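Local coordinates for uncharacterized protein MTH_862 (Methanothermobacter thermautotrophicus, PDB 2R47) that is of unknown function but belongs to a protein family conserved in archaea and forms a two-chain assembly whose beta-sheet runs on from one subunit into the other, at residues 24-29 and 85-90; 122-127 and 141-146. All coordinates share one frame; numbering follows the deposited sequence.

Contact 1. Residues 24-29 and 85-90; sequences KDAERI and VDVLVL
Asp-86 OD2 is gripped by two backbone N-H groups in succession along the facing chain. The first, Glu-27 N, lies 3.0 Å from Asp-86 OD2 and meets its syn lone pair, while Asp-86 OD1 adds a weak bond to the same nitrogen. The second, Arg-28 N, reaches Asp-86 OD2 at 3.2 Å from above the carboxylate plane, so the two donors arrive from different directions. The crowded first torsion of Asp-86 (chi1 56°), with CG between N and the carbonyl carbon, brings the carboxylate within bonding distance of the Glu-27 and Arg-28 N-H groups. There it also presses on Ala-26, whose CB is only 3.0 Å from Asp-86 OD1. In return, Arg-28 O accepts two bonds, from Asp-86 N at 2.9 Å in the carbonyl plane and from Val-87 N at 3.2 Å nearly along the C=O axis. These exchanges open the parallel pairing of strands 28-33 and 88-91, neighbours at the middle of a doubly wound alpha/beta sheet with helices packed on both faces. Ile-29 bridges Val-87, and beyond it Ile-29 CG2, anti to its backbone N, meets Val-89 CG2 at 3.6 Å, the two side chains crossing obliquely. Val-87 CG2 turns instead to Ala-26 CB, 3.5 Å away. The extended chain of Arg-28, a partly exposed residue, crosses Val-85 at about a right angle, its CG 3.7 Å from Val-85 CG1, and its NH2 is hydrogen-bonded to Gly-83 O.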
loop_
_atom_site.group_PDB
_atom_site.type_symbol
_atom_site.label_atom_id
_atom_site.label_comp_id
_atom_site.label_asym_id
_atom_site.label_seq_id
_atom_site.Cartn_x
_atom_site.Cartn_y
_atom_site.Cartn_z
ATOM N N LYS A 24 17.254 -5.338 9.565
ATOM C CA LYS A 24 18.402 -5.876 8.844
ATOM C C LYS A 24 18.853 -7.239 9.323
ATOM O O LYS A 24 19.309 -8.035 8.524
ATOM C CB LYS A 24 19.583 -4.912 8.909
ATOM C CG LYS A 24 20.002 -4.465 10.291
ATOM C CD LYS A 24 21.062 -3.318 10.176
ATOM C CE LYS A 24 21.987 -3.234 11.403
ATOM N NZ LYS A 24 22.731 -1.884 11.525
ATOM N N ASP A 25 18.752 -7.490 10.623
ATOM C CA ASP A 25 19.255 -8.738 11.204
ATOM C C ASP A 25 18.197 -9.820 11.350
ATOM O O ASP A 25 18.497 -10.912 11.851
ATOM C CB ASP A 25 19.903 -8.458 12.572
ATOM C CG ASP A 25 21.199 -7.643 12.449
ATOM O OD1 ASP A 25 21.967 -7.887 11.494
ATOM O OD2 ASP A 25 21.433 -6.758 13.298
ATOM N N ALA A 26 16.976 -9.539 10.896
ATOM C CA ALA A 26 15.844 -10.465 11.056
ATOM C C ALA A 26 15.828 -11.535 9.990
ATOM O O ALA A 26 16.225 -11.290 8.857
ATOM C CB ALA A 26 14.492 -9.697 11.002
ATOM N N GLU A 27 15.292 -12.705 10.331
ATOM C CA GLU A 27 15.092 -13.787 9.377
ATOM C C GLU A 27 13.614 -13.849 8.931
ATOM O O GLU A 27 13.323 -14.193 7.797
ATOM C CB GLU A 27 15.418 -15.150 10.028
ATOM C CG GLU A 27 16.866 -15.402 10.390
ATOM C CD GLU A 27 17.136 -16.830 10.971
ATOM O OE1 GLU A 27 16.194 -17.595 11.389
ATOM O OE2 GLU A 27 18.336 -17.181 11.006
ATOM N N ARG A 28 12.697 -13.624 9.889
ATOM C CA ARG A 28 11.284 -13.890 9.678
ATOM C C ARG A 28 10.527 -12.711 10.260
ATOM O O ARG A 28 10.676 -12.405 11.447
ATOM C CB ARG A 28 10.875 -15.205 10.368
ATOM C CG ARG A 28 9.428 -15.642 10.124
ATOM C CD ARG A 28 9.131 -17.118 10.496
ATOM N NE ARG A 28 7.689 -17.362 10.671
ATOM C CZ ARG A 28 6.895 -17.803 9.709
ATOM N NH1 ARG A 28 7.393 -18.075 8.501
ATOM N NH2 ARG A 28 5.629 -18.030 9.949
ATOM N N ILE A 29 9.733 -12.069 9.406
ATOM C CA ILE A 29 8.928 -10.926 9.823
ATOM C C ILE A 29 7.448 -11.259 9.699
ATOM O O ILE A 29 7.021 -11.884 8.732
ATOM C CB ILE A 29 9.256 -9.680 8.987
ATOM C CG1 ILE A 29 10.743 -9.328 9.124
ATOM C CG2 ILE A 29 8.389 -8.457 9.444
ATOM C CD1 ILE A 29 11.190 -8.207 8.208
ATOM N N VAL A 85 7.896 -15.331 14.656
ATOM C CA VAL A 85 8.743 -14.443 13.883
ATOM C C VAL A 85 9.745 -13.808 14.786
ATOM O O VAL A 85 9.529 -13.746 16.001
ATOM C CB VAL A 85 7.880 -13.341 13.180
ATOM C CG1 VAL A 85 6.846 -13.994 12.255
ATOM C CG2 VAL A 85 7.117 -12.503 14.230
ATOM N N ASP A 86 10.856 -13.337 14.237
ATOM C CA ASP A 86 11.803 -12.625 15.086
ATOM C C ASP A 86 11.605 -11.102 15.055
ATOM O O ASP A 86 12.175 -10.388 15.861
ATOM C CB ASP A 86 13.256 -13.079 14.849
ATOM C CG ASP A 86 13.673 -12.941 13.409
ATOM O OD1 ASP A 86 13.564 -11.824 12.903
ATOM O OD2 ASP A 86 14.106 -13.934 12.781
ATOM N N VAL A 87 10.766 -10.612 14.137
ATOM C CA VAL A 87 10.253 -9.220 14.256
ATOM C C VAL A 87 8.754 -9.271 14.005
ATOM O O VAL A 87 8.303 -9.806 12.969
ATOM C CB VAL A 87 10.852 -8.222 13.207
ATOM C CG1 VAL A 87 10.227 -6.795 13.382
ATOM C CG2 VAL A 87 12.377 -8.118 13.363
ATOM N N LEU A 88 7.982 -8.723 14.932
ATOM C CA LEU A 88 6.558 -8.638 14.735
ATOM C C LEU A 88 6.232 -7.173 14.493
ATOM O O LEU A 88 6.506 -6.343 15.337
ATOM C CB LEU A 88 5.795 -9.181 15.943
ATOM C CG LEU A 88 4.259 -9.102 15.869
ATOM C CD1 LEU A 88 3.613 -9.735 14.617
ATOM C CD2 LEU A 88 3.660 -9.683 17.186
ATOM N N VAL A 89 5.617 -6.872 13.341
ATOM C CA VAL A 89 5.299 -5.509 12.980
ATOM C C VAL A 89 3.778 -5.336 13.117
ATOM O O VAL A 89 2.974 -5.941 12.360
ATOM C CB VAL A 89 5.779 -5.166 11.501
ATOM C CG1 VAL A 89 5.433 -3.678 11.161
ATOM C CG2 VAL A 89 7.294 -5.532 11.291
ATOM N N LEU A 90 3.372 -4.516 14.075
ATOM C CA LEU A 90 1.952 -4.168 14.221
ATOM C C LEU A 90 1.658 -2.997 13.279
ATOM O O LEU A 90 2.393 -1.986 13.281
ATOM C CB LEU A 90 1.647 -3.736 15.665
ATOM C CG LEU A 90 2.036 -4.783 16.734
ATOM C CD1 LEU A 90 1.617 -4.214 18.186
ATOM C CD2 LEU A 90 1.441 -6.155 16.405
#

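Contact 2. Residues 122-127 and 141-146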
loop_
_atom_site.group_PDB
_atom_site.type_symbol
_atom_site.label_atom_id
_atom_site.label_comp_id
_atom_site.label_asym_id
_atom_site.label_seq_id
_atom_site.Cartn_x
_atom_site.Cartn_y
_atom_site.Cartn_z
ATOM N N GLY A 122 6.158 -1.131 15.277
ATOM C CA GLY A 122 4.956 -0.592 14.687
ATOM C C GLY A 122 5.229 0.198 13.429
ATOM O O GLY A 122 6.201 0.973 13.332
ATOM N N LEU A 123 4.342 0.063 12.470
ATOM C CA LEU A 123 4.466 0.829 11.254
ATOM C C LEU A 123 3.098 1.467 11.103
ATOM O O LEU A 123 2.095 0.766 11.027
ATOM C CB LEU A 123 4.721 -0.154 10.118
ATOM C CG LEU A 123 5.422 0.195 8.837
ATOM C CD1 LEU A 123 6.835 0.679 9.145
ATOM C CD2 LEU A 123 5.482 -1.125 7.990
ATOM N N CYS A 124 3.016 2.798 11.145
ATOM C CA CYS A 124 1.697 3.417 11.069
ATOM C C CYS A 124 1.755 4.761 10.320
ATOM O O CYS A 124 2.824 5.214 9.911
ATOM C CB CYS A 124 1.111 3.612 12.492
ATOM S SG CYS A 124 2.086 4.706 13.557
ATOM N N TYR A 125 0.579 5.360 10.129
ATOM C CA TYR A 125 0.465 6.643 9.497
ATOM C C TYR A 125 -0.212 7.589 10.477
ATOM O O TYR A 125 -1.037 7.157 11.290
ATOM C CB TYR A 125 -0.318 6.563 8.190
ATOM C CG TYR A 125 0.426 5.769 7.139
ATOM C CD1 TYR A 125 1.228 6.402 6.170
ATOM C CD2 TYR A 125 0.394 4.372 7.170
ATOM C CE1 TYR A 125 1.927 5.636 5.218
ATOM C CE2 TYR A 125 1.124 3.607 6.256
ATOM C CZ TYR A 125 1.891 4.236 5.287
ATOM O OH TYR A 125 2.573 3.404 4.410
ATOM N N MET A 126 0.110 8.874 10.345
ATOM C CA MET A 126 -0.545 9.951 11.088
ATOM C C MET A 126 -0.463 9.733 12.596
ATOM O O MET A 126 -1.406 10.087 13.324
ATOM C CB MET A 126 -2.019 10.119 10.631
ATOM C CG MET A 126 -2.167 10.232 9.104
ATOM S SD MET A 126 -1.140 11.472 8.305
ATOM C CE MET A 126 -2.032 12.962 8.799
ATOM N N ASP A 127 0.635 9.110 13.055
ATOM C CA ASP A 127 0.940 8.951 14.490
ATOM C C ASP A 127 -0.091 8.084 15.223
ATOM O O ASP A 127 -0.386 8.313 16.402
ATOM C CB ASP A 127 1.057 10.314 15.159
ATOM C CG ASP A 127 2.121 10.362 16.243
ATOM O OD1 ASP A 127 2.934 9.400 16.392
ATOM O OD2 ASP A 127 2.133 11.405 16.946
ATOM N N ASP A 141 9.947 -1.737 20.371
ATOM C CA ASP A 141 11.361 -1.490 20.143
ATOM C C ASP A 141 11.624 -0.423 19.099
ATOM O O ASP A 141 12.596 0.312 19.188
ATOM C CB ASP A 141 12.098 -2.789 19.777
ATOM C CG ASP A 141 12.036 -3.808 20.903
ATOM O OD1 ASP A 141 12.589 -3.535 21.985
ATOM O OD2 ASP A 141 11.399 -4.858 20.728
ATOM N N CYS A 142 10.751 -0.319 18.088
ATOM C CA CYS A 142 10.977 0.674 17.041
ATOM C C CYS A 142 9.615 0.977 16.432
ATOM O O CYS A 142 8.835 0.054 16.230
ATOM C CB CYS A 142 11.945 0.124 15.938
ATOM S SG CYS A 142 12.102 1.142 14.407
ATOM N N VAL A 143 9.337 2.241 16.115
ATOM C CA VAL A 143 8.102 2.574 15.417
ATOM C C VAL A 143 8.521 3.417 14.216
ATOM O O VAL A 143 9.369 4.283 14.350
ATOM C CB VAL A 143 7.066 3.380 16.326
ATOM C CG1 VAL A 143 5.942 4.026 15.449
ATOM C CG2 VAL A 143 6.446 2.421 17.371
ATOM N N ILE A 144 7.938 3.163 13.055
ATOM C CA ILE A 144 8.142 4.013 11.916
ATOM C C ILE A 144 6.777 4.613 11.596
ATOM O O ILE A 144 5.819 3.877 11.400
ATOM C CB ILE A 144 8.651 3.186 10.708
ATOM C CG1 ILE A 144 10.056 2.640 11.025
ATOM C CG2 ILE A 144 8.717 4.099 9.459
ATOM C CD1 ILE A 144 10.482 1.465 10.156
ATOM N N ASN A 145 6.687 5.936 11.664
ATOM C CA ASN A 145 5.437 6.655 11.462
ATOM C C ASN A 145 5.551 7.556 10.243
ATOM O O ASN A 145 6.535 8.280 10.127
ATOM C CB ASN A 145 5.106 7.504 12.692
ATOM C CG ASN A 145 3.865 8.364 12.468
ATOM O OD1 ASN A 145 2.845 7.880 11.996
ATOM N ND2 ASN A 145 3.968 9.649 12.774
ATOM N N ALA A 146 4.577 7.544 9.340
ATOM C CA ALA A 146 4.648 8.487 8.206
ATOM C C ALA A 146 3.423 9.391 8.152
ATOM O O ALA A 146 2.316 8.947 8.518
ATOM C CB ALA A 146 4.731 7.712 6.888
#
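Four consecutive parallel bridges, from Gly-122 with Val-143 to Tyr-125 with Ala-146, join strands 118-125 and 142-154, and five backbone hydrogen bonds zip them together. Ile-144 is bonded through both its N and its O: Ile-144 N donates to Gly-122 O at 2.8 Å, and Ile-144 O accepts from Cys-124 N at 3.0 Å, both bonds nearly along the C=O axis. The last of the five runs from Met-126 N to Ala-146 O. Leu-123 and Ile-144 lie side by side and point the same way; Leu-123 CG is anti to its backbone N, and Leu-123 CD1 is pushed against Ile-144 CB at a tight 3.5 Å. On the same face Tyr-125, with CG anti to its carbonyl carbon, brings CD1 to 3.8 Å from Ala-146 CB, and its ring meets that of Phe-41. Cys-124 is on the other face, its SG in the crowded position between N and carbonyl carbon (chi1 62°), which places it 3.6 Å from Asn-145 OD1. Asn-145 holds CG anti to its backbone N (chi1 175°), so that its amide reaches across where the facing strand ends. Met-126 and Asp-127 both adopt left-handed backbone conformations, and the resulting turn presents Asp-127 N to Asn-145 OD1 at 2.7 Å, the donor standing above the amide plane. An alanine here in place of Asn-145 removes the acceptor of Asp-127 N, and would probably leave the turn into helix 128-131 less firmly held. Strand 142-154 also pairs antiparallel with a strand of the second subunit. The chemistry implies that the main-chain ladder holds the strands, while the buried amide oxygen of Asn-145 probably helps the Met-126 bond to set the turn ending strand 118-125.

Contact 1 and contact 2 are two joints of one sheet, separated by the pairing of strand 88-91 with strand 118-125; their centres are 15 Å apart. In that intervening seam Leu-90 O and Leu-123 N, 2.9 Å apart, probably form a hydrogen bond, and Val-89 CG1 packs on Leu-123 CB at 3.7 Å. Val-89 thus passes the apolar packing of contact 1 on to contact 2, which in turn borders the second subunit. No active site is established. A sulfate, probably from the crystallisation liquor, sits about 3 Å from the Met-126 side chain in contact 2, and Cys-38, modified to cysteinesulfonic acid, follows the strand that residues 24-29 lead into.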